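PDB 3UFC: putative CRISPR-associated endoribonuclease-like protein Cas6 from Pyrococcus furiosus, which binds CRISPR RNA and, as a Cas6-family member, probably belongs to the RNA-handling machinery of the CRISPR antiviral defence system. Local coordinates for residues Arg4-Ile18 / Ile104-Leu117. Numbering follows the deposited sequence.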
ATOM      1  N   ARG A   4      -8.809  -8.342  -3.618  1.00 28.15           N
ATOM      2  CA  ARG A   4      -8.321  -7.054  -4.073  1.00 29.01           C
ATOM      3  C   ARG A   4      -9.539  -6.286  -4.586  1.00 28.73           C
ATOM      4  O   ARG A   4     -10.318  -6.821  -5.381  1.00 25.74           O
ATOM      5  CB  ARG A   4      -7.312  -7.293  -5.196  1.00 30.81           C
ATOM      6  CG  ARG A   4      -6.865  -6.079  -5.951  1.00 36.38           C
ATOM      7  CD  ARG A   4      -5.709  -6.457  -6.872  1.00 38.13           C
ATOM      8  NE  ARG A   4      -4.523  -6.801  -6.095  1.00 34.64           N
ATOM      9  CZ  ARG A   4      -3.324  -6.271  -6.296  1.00 31.41           C
ATOM     10  NH1 ARG A   4      -3.147  -5.375  -7.258  1.00 24.06           N
ATOM     11  NH2 ARG A   4      -2.312  -6.613  -5.512  1.00 30.86           N
ATOM     12  N   ILE A   5      -9.719  -5.051  -4.121  1.00 27.32           N
ATOM     13  CA  ILE A   5     -10.859  -4.247  -4.563  1.00 27.67           C
ATOM     14  C   ILE A   5     -10.476  -2.859  -5.060  1.00 28.14           C
ATOM     15  O   ILE A   5      -9.391  -2.345  -4.765  1.00 25.84           O
ATOM     16  CB  ILE A   5     -11.910  -4.057  -3.439  1.00 28.18           C
ATOM     17  CG1 ILE A   5     -11.298  -3.275  -2.275  1.00 29.33           C
ATOM     18  CG2 ILE A   5     -12.427  -5.412  -2.967  1.00 28.84           C
ATOM     19  CD1 ILE A   5     -12.294  -2.936  -1.177  1.00 29.61           C
ATOM     20  N   GLU A   6     -11.385  -2.266  -5.826  1.00 25.63           N
ATOM     21  CA  GLU A   6     -11.196  -0.927  -6.360  1.00 27.71           C
ATOM     22  C   GLU A   6     -12.359  -0.081  -5.868  1.00 29.08           C
ATOM     23  O   GLU A   6     -13.525  -0.459  -6.014  1.00 29.02           O
ATOM     24  CB  GLU A   6     -11.187  -0.924  -7.890  1.00 30.80           C
ATOM     25  CG  GLU A   6     -11.077   0.484  -8.478  1.00 33.46           C
ATOM     26  CD  GLU A   6     -11.183   0.513  -9.993  1.00 36.96           C
ATOM     27  OE1 GLU A   6     -11.092   1.614 -10.574  1.00 41.67           O
ATOM     28  OE2 GLU A   6     -11.356  -0.558 -10.608  1.00 40.35           O
ATOM     29  N   ILE A   7     -12.031   1.051  -5.265  1.00 28.12           N
ATOM     30  CA  ILE A   7     -13.030   1.963  -4.748  1.00 27.63           C
ATOM     31  C   ILE A   7     -12.984   3.223  -5.600  1.00 29.19           C
ATOM     32  O   ILE A   7     -11.940   3.868  -5.709  1.00 28.84           O
ATOM     33  CB  ILE A   7     -12.729   2.312  -3.281  1.00 29.12           C
ATOM     34  CG1 ILE A   7     -12.762   1.030  -2.440  1.00 28.80           C
ATOM     35  CG2 ILE A   7     -13.738   3.332  -2.757  1.00 28.54           C
ATOM     36  CD1 ILE A   7     -12.355   1.223  -1.012  1.00 31.07           C
ATOM     37  N   LYS A   8     -14.104   3.547  -6.236  1.00 28.08           N
ATOM     38  CA  LYS A   8     -14.173   4.744  -7.066  1.00 29.82           C
ATOM     39  C   LYS A   8     -14.592   5.878  -6.150  1.00 27.81           C
ATOM     40  O   LYS A   8     -15.495   5.720  -5.329  1.00 27.34           O
ATOM     41  CB  LYS A   8     -15.204   4.574  -8.192  1.00 29.47           C
ATOM     42  CG  LYS A   8     -14.888   3.456  -9.166  1.00 33.69           C
ATOM     43  CD  LYS A   8     -13.568   3.689  -9.891  1.00 38.47           C
ATOM     44  CE  LYS A   8     -13.602   4.960 -10.729  1.00 40.46           C
ATOM     45  NZ  LYS A   8     -12.313   5.203 -11.431  1.00 42.06           N
ATOM     46  N   LEU A   9     -13.926   7.017  -6.279  1.00 28.92           N
ATOM     47  CA  LEU A   9     -14.243   8.163  -5.442  1.00 30.38           C
ATOM     48  C   LEU A   9     -14.733   9.328  -6.285  1.00 31.28           C
ATOM     49  O   LEU A   9     -14.238   9.568  -7.386  1.00 30.03           O
ATOM     50  CB  LEU A   9     -13.006   8.598  -4.653  1.00 28.64           C
ATOM     51  CG  LEU A   9     -12.370   7.544  -3.741  1.00 30.12           C
ATOM     52  CD1 LEU A   9     -11.002   8.045  -3.263  1.00 28.54           C
ATOM     53  CD2 LEU A   9     -13.297   7.257  -2.559  1.00 27.64           C
ATOM     54  N   LEU A  10     -15.706  10.052  -5.748  1.00 32.38           N
ATOM     55  CA  LEU A  10     -16.268  11.208  -6.424  1.00 32.69           C
ATOM     56  C   LEU A  10     -16.070  12.423  -5.516  1.00 31.83           C
ATOM     57  O   LEU A  10     -16.571  12.454  -4.392  1.00 28.23           O
ATOM     58  CB  LEU A  10     -17.760  10.968  -6.700  1.00 34.91           C
ATOM     59  CG  LEU A  10     -18.607  12.008  -7.447  1.00 36.87           C
ATOM     60  CD1 LEU A  10     -18.965  13.142  -6.515  1.00 38.63           C
ATOM     61  CD2 LEU A  10     -17.864  12.510  -8.675  1.00 36.16           C
ATOM     62  N   PRO A  11     -15.305  13.423  -5.981  1.00 32.12           N
ATOM     63  CA  PRO A  11     -15.085  14.614  -5.161  1.00 34.65           C
ATOM     64  C   PRO A  11     -16.347  15.467  -5.147  1.00 36.18           C
ATOM     65  O   PRO A  11     -16.995  15.646  -6.178  1.00 36.09           O
ATOM     66  CB  PRO A  11     -13.914  15.303  -5.860  1.00 33.61           C
ATOM     67  CG  PRO A  11     -14.127  14.956  -7.283  1.00 34.65           C
ATOM     68  CD  PRO A  11     -14.513  13.487  -7.221  1.00 31.97           C
ATOM     69  N   LEU A  12     -16.705  15.970  -3.972  1.00 38.45           N
ATOM     70  CA  LEU A  12     -17.896  16.794  -3.838  1.00 42.85           C
ATOM     71  C   LEU A  12     -17.686  18.154  -4.496  1.00 45.58           C
ATOM     72  O   LEU A  12     -18.610  18.723  -5.075  1.00 46.55           O
ATOM     73  CB  LEU A  12     -18.246  16.967  -2.359  1.00 41.91           C
ATOM     74  CG  LEU A  12     -18.419  15.656  -1.584  1.00 42.66           C
ATOM     75  CD1 LEU A  12     -18.801  15.959  -0.152  1.00 42.01           C
ATOM     76  CD2 LEU A  12     -19.485  14.796  -2.243  1.00 43.38           C
ATOM     77  N   GLN A  13     -16.463  18.666  -4.409  1.00 48.03           N
ATOM     78  CA  GLN A  13     -16.126  19.953  -4.999  1.00 51.11           C
ATOM     79  C   GLN A  13     -15.475  19.723  -6.363  1.00 51.97           C
ATOM     80  O   GLN A  13     -14.951  18.643  -6.628  1.00 52.99           O
ATOM     81  CB  GLN A  13     -15.168  20.720  -4.076  1.00 52.23           C
ATOM     82  CG  GLN A  13     -15.685  20.900  -2.644  1.00 54.48           C
ATOM     83  CD  GLN A  13     -15.466  19.671  -1.764  1.00 56.31           C
ATOM     84  OE1 GLN A  13     -15.148  18.586  -2.254  1.00 57.33           O
ATOM     85  NE2 GLN A  13     -15.647  19.841  -0.457  1.00 55.33           N
ATOM     86  N   ASP A  14     -15.512  20.732  -7.229  1.00 52.65           N
ATOM     87  CA  ASP A  14     -14.927  20.609  -8.563  1.00 53.44           C
ATOM     88  C   ASP A  14     -13.475  21.077  -8.599  1.00 52.45           C
ATOM     89  O   ASP A  14     -13.107  22.042  -7.931  1.00 51.91           O
ATOM     90  CB  ASP A  14     -15.743  21.415  -9.579  1.00 56.01           C
ATOM     91  CG  ASP A  14     -17.205  21.005  -9.611  1.00 59.29           C
ATOM     92  OD1 ASP A  14     -17.942  21.337  -8.654  1.00 59.79           O
ATOM     93  OD2 ASP A  14     -17.612  20.346 -10.593  1.00 58.76           O
ATOM     94  N   ASN A  15     -12.656  20.387  -9.388  1.00 51.90           N
ATOM     95  CA  ASN A  15     -11.239  20.720  -9.517  1.00 51.39           C
ATOM     96  C   ASN A  15     -10.594  21.010  -8.161  1.00 49.13           C
ATOM     97  O   ASN A  15      -9.869  21.992  -8.008  1.00 48.03           O
ATOM     98  CB  ASN A  15     -11.067  21.938 -10.431  1.00 53.55           C
ATOM     99  CG  ASN A  15     -11.406  21.635 -11.879  1.00 55.46           C
ATOM    100  OD1 ASN A  15     -11.450  22.536 -12.717  1.00 57.05           O
ATOM    101  ND2 ASN A  15     -11.641  20.363 -12.181  1.00 57.32           N
ATOM    102  N   PRO A  16     -10.846  20.153  -7.161  1.00 46.46           N
ATOM    103  CA  PRO A  16     -10.260  20.379  -5.839  1.00 44.84           C
ATOM    104  C   PRO A  16      -8.763  20.089  -5.809  1.00 41.85           C
ATOM    105  O   PRO A  16      -8.222  19.441  -6.706  1.00 40.98           O
ATOM    106  CB  PRO A  16     -11.047  19.419  -4.956  1.00 45.03           C
ATOM    107  CG  PRO A  16     -11.225  18.249  -5.859  1.00 45.32           C
ATOM    108  CD  PRO A  16     -11.620  18.897  -7.176  1.00 46.41           C
ATOM    109  N   VAL A  17      -8.101  20.586  -4.772  1.00 40.62           N
ATOM    110  CA  VAL A  17      -6.676  20.361  -4.597  1.00 38.63           C
ATOM    111  C   VAL A  17      -6.515  19.642  -3.265  1.00 37.26           C
ATOM    112  O   VAL A  17      -6.868  20.179  -2.219  1.00 36.46           O
ATOM    113  CB  VAL A  17      -5.884  21.689  -4.556  1.00 40.28           C
ATOM    114  CG1 VAL A  17      -4.396  21.403  -4.401  1.00 39.33           C
ATOM    115  CG2 VAL A  17      -6.134  22.484  -5.829  1.00 40.24           C
ATOM    116  N   ILE A  18      -6.010  18.415  -3.308  1.00 35.51           N
ATOM    117  CA  ILE A  18      -5.812  17.648  -2.085  1.00 34.65           C
ATOM    118  C   ILE A  18      -4.340  17.699  -1.696  1.00 32.85           C
ATOM    119  O   ILE A  18      -3.467  17.825  -2.553  1.00 32.99           O
ATOM    120  CB  ILE A  18      -6.202  16.157  -2.263  1.00 33.88           C
ATOM    121  CG1 ILE A  18      -5.302  15.500  -3.314  1.00 33.51           C
ATOM    122  CG2 ILE A  18      -7.664  16.044  -2.646  1.00 33.66           C
ATOM    123  CD1 ILE A  18      -5.517  13.994  -3.472  1.00 34.45           C
ATOM    124  N   ILE A 104     -10.162  14.166   2.764  1.00 37.44           N
ATOM    125  CA  ILE A 104      -8.728  14.245   2.503  1.00 37.61           C
ATOM    126  C   ILE A 104      -8.400  15.733   2.548  1.00 38.95           C
ATOM    127  O   ILE A 104      -8.712  16.476   1.613  1.00 36.56           O
ATOM    128  CB  ILE A 104      -8.356  13.665   1.106  1.00 37.73           C
ATOM    129  CG1 ILE A 104      -8.558  12.145   1.080  1.00 38.55           C
ATOM    130  CG2 ILE A 104      -6.903  13.968   0.788  1.00 37.59           C
ATOM    131  CD1 ILE A 104      -9.996  11.699   1.213  1.00 42.98           C
ATOM    132  N   GLY A 105      -7.777  16.168   3.640  1.00 39.87           N
ATOM    133  CA  GLY A 105      -7.473  17.579   3.775  1.00 40.96           C
ATOM    134  C   GLY A 105      -8.808  18.294   3.888  1.00 41.39           C
ATOM    135  O   GLY A 105      -9.627  17.943   4.736  1.00 40.87           O
ATOM    136  N   ASP A 106      -9.043  19.278   3.029  1.00 42.53           N
ATOM    137  CA  ASP A 106     -10.305  20.013   3.057  1.00 44.58           C
ATOM    138  C   ASP A 106     -11.225  19.556   1.934  1.00 43.72           C
ATOM    139  O   ASP A 106     -12.239  20.194   1.655  1.00 44.60           O
ATOM    140  CB  ASP A 106     -10.047  21.515   2.921  1.00 47.70           C
ATOM    141  CG  ASP A 106      -9.204  22.064   4.053  1.00 50.95           C
ATOM    142  OD1 ASP A 106      -9.653  21.990   5.217  1.00 53.23           O
ATOM    143  OD2 ASP A 106      -8.091  22.561   3.780  1.00 53.63           O
ATOM    144  N   VAL A 107     -10.869  18.448   1.294  1.00 40.99           N
ATOM    145  CA  VAL A 107     -11.661  17.920   0.193  1.00 39.07           C
ATOM    146  C   VAL A 107     -12.460  16.687   0.604  1.00 38.34           C
ATOM    147  O   VAL A 107     -11.909  15.727   1.151  1.00 37.27           O
ATOM    148  CB  VAL A 107     -10.759  17.552  -1.006  1.00 39.44           C
ATOM    149  CG1 VAL A 107     -11.610  17.121  -2.196  1.00 38.38           C
ATOM    150  CG2 VAL A 107      -9.888  18.740  -1.374  1.00 39.53           C
ATOM    151  N   GLY A 108     -13.762  16.727   0.344  1.00 36.92           N
ATOM    152  CA  GLY A 108     -14.619  15.604   0.672  1.00 33.89           C
ATOM    153  C   GLY A 108     -14.827  14.729  -0.550  1.00 32.54           C
ATOM    154  O   GLY A 108     -14.779  15.213  -1.683  1.00 31.74           O
ATOM    155  N   PHE A 109     -15.046  13.439  -0.321  1.00 31.28           N
ATOM    156  CA  PHE A 109     -15.265  12.483  -1.399  1.00 30.91           C
ATOM    157  C   PHE A 109     -16.423  11.562  -1.042  1.00 31.21           C
ATOM    158  O   PHE A 109     -16.669  11.276   0.133  1.00 30.46           O
ATOM    159  CB  PHE A 109     -14.028  11.602  -1.613  1.00 30.44           C
ATOM    160  CG  PHE A 109     -12.857  12.313  -2.222  1.00 29.90           C
ATOM    161  CD1 PHE A 109     -12.633  12.260  -3.593  1.00 30.25           C
ATOM    162  CD2 PHE A 109     -11.964  13.021  -1.420  1.00 31.26           C
ATOM    163  CE1 PHE A 109     -11.530  12.903  -4.165  1.00 32.11           C
ATOM    164  CE2 PHE A 109     -10.858  13.668  -1.981  1.00 31.71           C
ATOM    165  CZ  PHE A 109     -10.643  13.606  -3.357  1.00 30.81           C
ATOM    166  N   LEU A 110     -17.129  11.100  -2.062  1.00 29.97           N
ATOM    167  CA  LEU A 110     -18.221  10.162  -1.857  1.00 30.85           C
ATOM    168  C   LEU A 110     -17.807   8.890  -2.586  1.00 29.29           C
ATOM    169  O   LEU A 110     -17.340   8.953  -3.721  1.00 29.65           O
ATOM    170  CB  LEU A 110     -19.527  10.707  -2.449  1.00 32.14           C
ATOM    171  CG  LEU A 110     -20.774   9.841  -2.229  1.00 35.37           C
ATOM    172  CD1 LEU A 110     -20.942   9.540  -0.745  1.00 34.18           C
ATOM    173  CD2 LEU A 110     -22.005  10.565  -2.769  1.00 37.27           C
ATOM    174  N   VAL A 111     -17.934   7.741  -1.934  1.00 29.38           N
ATOM    175  CA  VAL A 111     -17.579   6.490  -2.596  1.00 28.77           C
ATOM    176  C   VAL A 111     -18.640   6.259  -3.670  1.00 30.06           C
ATOM    177  O   VAL A 111     -19.821   6.124  -3.361  1.00 29.89           O
ATOM    178  CB  VAL A 111     -17.578   5.302  -1.611  1.00 28.73           C
ATOM    179  CG1 VAL A 111     -17.408   3.993  -2.376  1.00 27.38           C
ATOM    180  CG2 VAL A 111     -16.451   5.469  -0.603  1.00 28.49           C
ATOM    181  N   ALA A 112     -18.213   6.226  -4.927  1.00 29.00           N
ATOM    182  CA  ALA A 112     -19.129   6.049  -6.040  1.00 30.16           C
ATOM    183  C   ALA A 112     -19.364   4.593  -6.411  1.00 32.47           C
ATOM    184  O   ALA A 112     -20.400   4.256  -6.988  1.00 31.53           O
ATOM    185  CB  ALA A 112     -18.615   6.810  -7.253  1.00 27.84           C
ATOM    186  N   ASP A 113     -18.406   3.730  -6.091  1.00 31.50           N
ATOM    187  CA  ASP A 113     -18.545   2.319  -6.419  1.00 32.91           C
ATOM    188  C   ASP A 113     -17.418   1.499  -5.801  1.00 32.66           C
ATOM    189  O   ASP A 113     -16.325   2.015  -5.553  1.00 31.74           O
ATOM    190  CB  ASP A 113     -18.542   2.154  -7.945  1.00 34.93           C
ATOM    191  CG  ASP A 113     -18.900   0.747  -8.388  1.00 38.26           C
ATOM    192  OD1 ASP A 113     -19.807   0.135  -7.786  1.00 38.80           O
ATOM    193  OD2 ASP A 113     -18.283   0.258  -9.355  1.00 42.63           O
ATOM    194  N   ILE A 114     -17.706   0.231  -5.534  1.00 32.11           N
ATOM    195  CA  ILE A 114     -16.729  -0.695  -4.973  1.00 32.31           C
ATOM    196  C   ILE A 114     -16.806  -1.949  -5.835  1.00 34.80           C
ATOM    197  O   ILE A 114     -17.860  -2.584  -5.922  1.00 32.90           O
ATOM    198  CB  ILE A 114     -17.057  -1.078  -3.513  1.00 33.05           C
ATOM    199  CG1 ILE A 114     -17.041   0.166  -2.623  1.00 32.26           C
ATOM    200  CG2 ILE A 114     -16.038  -2.099  -3.002  1.00 33.11           C
ATOM    201  CD1 ILE A 114     -17.432  -0.108  -1.183  1.00 31.04           C
ATOM    202  N   LYS A 115     -15.695  -2.292  -6.479  1.00 34.03           N
ATOM    203  CA  LYS A 115     -15.641  -3.457  -7.352  1.00 36.79           C
ATOM    204  C   LYS A 115     -14.507  -4.391  -6.951  1.00 36.87           C
ATOM    205  O   LYS A 115     -13.422  -3.939  -6.590  1.00 31.93           O
ATOM    206  CB  LYS A 115     -15.421  -3.011  -8.799  1.00 38.02           C
ATOM    207  CG  LYS A 115     -16.577  -2.230  -9.398  1.00 45.49           C
ATOM    208  CD  LYS A 115     -16.137  -1.430 -10.623  1.00 49.58           C
ATOM    209  CE  LYS A 115     -15.522  -2.320 -11.696  1.00 51.74           C
ATOM    210  NZ  LYS A 115     -15.043  -1.520 -12.861  1.00 52.90           N
ATOM    211  N   ALA A 116     -14.763  -5.692  -7.014  1.00 37.58           N
ATOM    212  CA  ALA A 116     -13.738  -6.671  -6.689  1.00 39.91           C
ATOM    213  C   ALA A 116     -12.948  -6.877  -7.972  1.00 41.41           C
ATOM    214  O   ALA A 116     -13.535  -7.012  -9.045  1.00 42.71           O
ATOM    215  CB  ALA A 116     -14.377  -7.982  -6.243  1.00 41.02           C
ATOM    216  N   LEU A 117     -11.624  -6.880  -7.875  1.00 41.37           N
ATOM    217  CA  LEU A 117     -10.791  -7.072  -9.055  1.00 42.03           C
ATOM    218  C   LEU A 117     -10.376  -8.527  -9.153  1.00 42.57           C
ATOM    219  O   LEU A 117     -10.368  -9.243  -8.154  1.00 42.01           O
ATOM    220  CB  LEU A 117      -9.542  -6.193  -8.981  1.00 42.85           C
ATOM    221  CG  LEU A 117      -9.762  -4.680  -8.937  1.00 43.95           C
ATOM    222  CD1 LEU A 117      -8.417  -3.984  -8.825  1.00 42.42           C
ATOM    223  CD2 LEU A 117     -10.504  -4.220 -10.189  1.00 44.13           C
TER
HETATM  224  O   HOH W   1      -9.388 -10.101  -5.964  1.00 30.92           O
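Phe109 packs against Leu9, Pro11 and Ile18 in a close apolar cluster. Its CE1 lies 3.8 Å from Pro11 CB, while Leu9 CB comes within 3.8 Å of CD1; at the far end of the ring Ile18 CG2 meets the edge, in plane, 3.9 Å from CZ. A ring is long enough to span from Leu9 and Pro11 on strand 3-11 to Ile18 on strand 17-18, with Ile72 of strand 69-72 also touching it. Val107 continues the cluster: its CG1, anti to the backbone N (chi1 -175°), packs 3.6 Å from Pro16 CB, and CG2 turns to Ile18. Ile104 CG2 adds to it against Ile18 CB, and the type II' turn from Ile104 to Val107 links strand 101-104 to strand 107-116. The two long strands, 3-11 and 107-116, run antiparallel as neighbours in the five-stranded sheet of the ferredoxin-like fold of the Cas6 N-terminal half. Backbone bonds join them at Leu10 and Leu110, Lys8 and Asp113, and Glu6 and Lys115. Between Lys8 and Leu9 the register slips by one residue in a beta bulge, where Ala112 N donates to Lys8 O from above the carbonyl plane (2.8 Å). On one face, beta-branched Ile5, Ile7, Val111 and Ile114 suit extended strand and meet helix 86-98; Leu9 adds apolar bulk. The other face is more polar and nearer solvent: Leu110 and Lys115 are exposed, Glu6, Lys8 and Asp113 partly so. Glu6 OE2 and Lys115 NZ stand 4.4 Å apart, too far for a salt bridge. Glu6's extended chain carries its carboxylate past Leu117 CD2, OE1 bonding Ser78 OG; Lys8's bent chain leads away to a salt bridge with Asp76. Past Ala116, Leu117 N donates to Arg4 O, and water 1 accepts from Arg4 N.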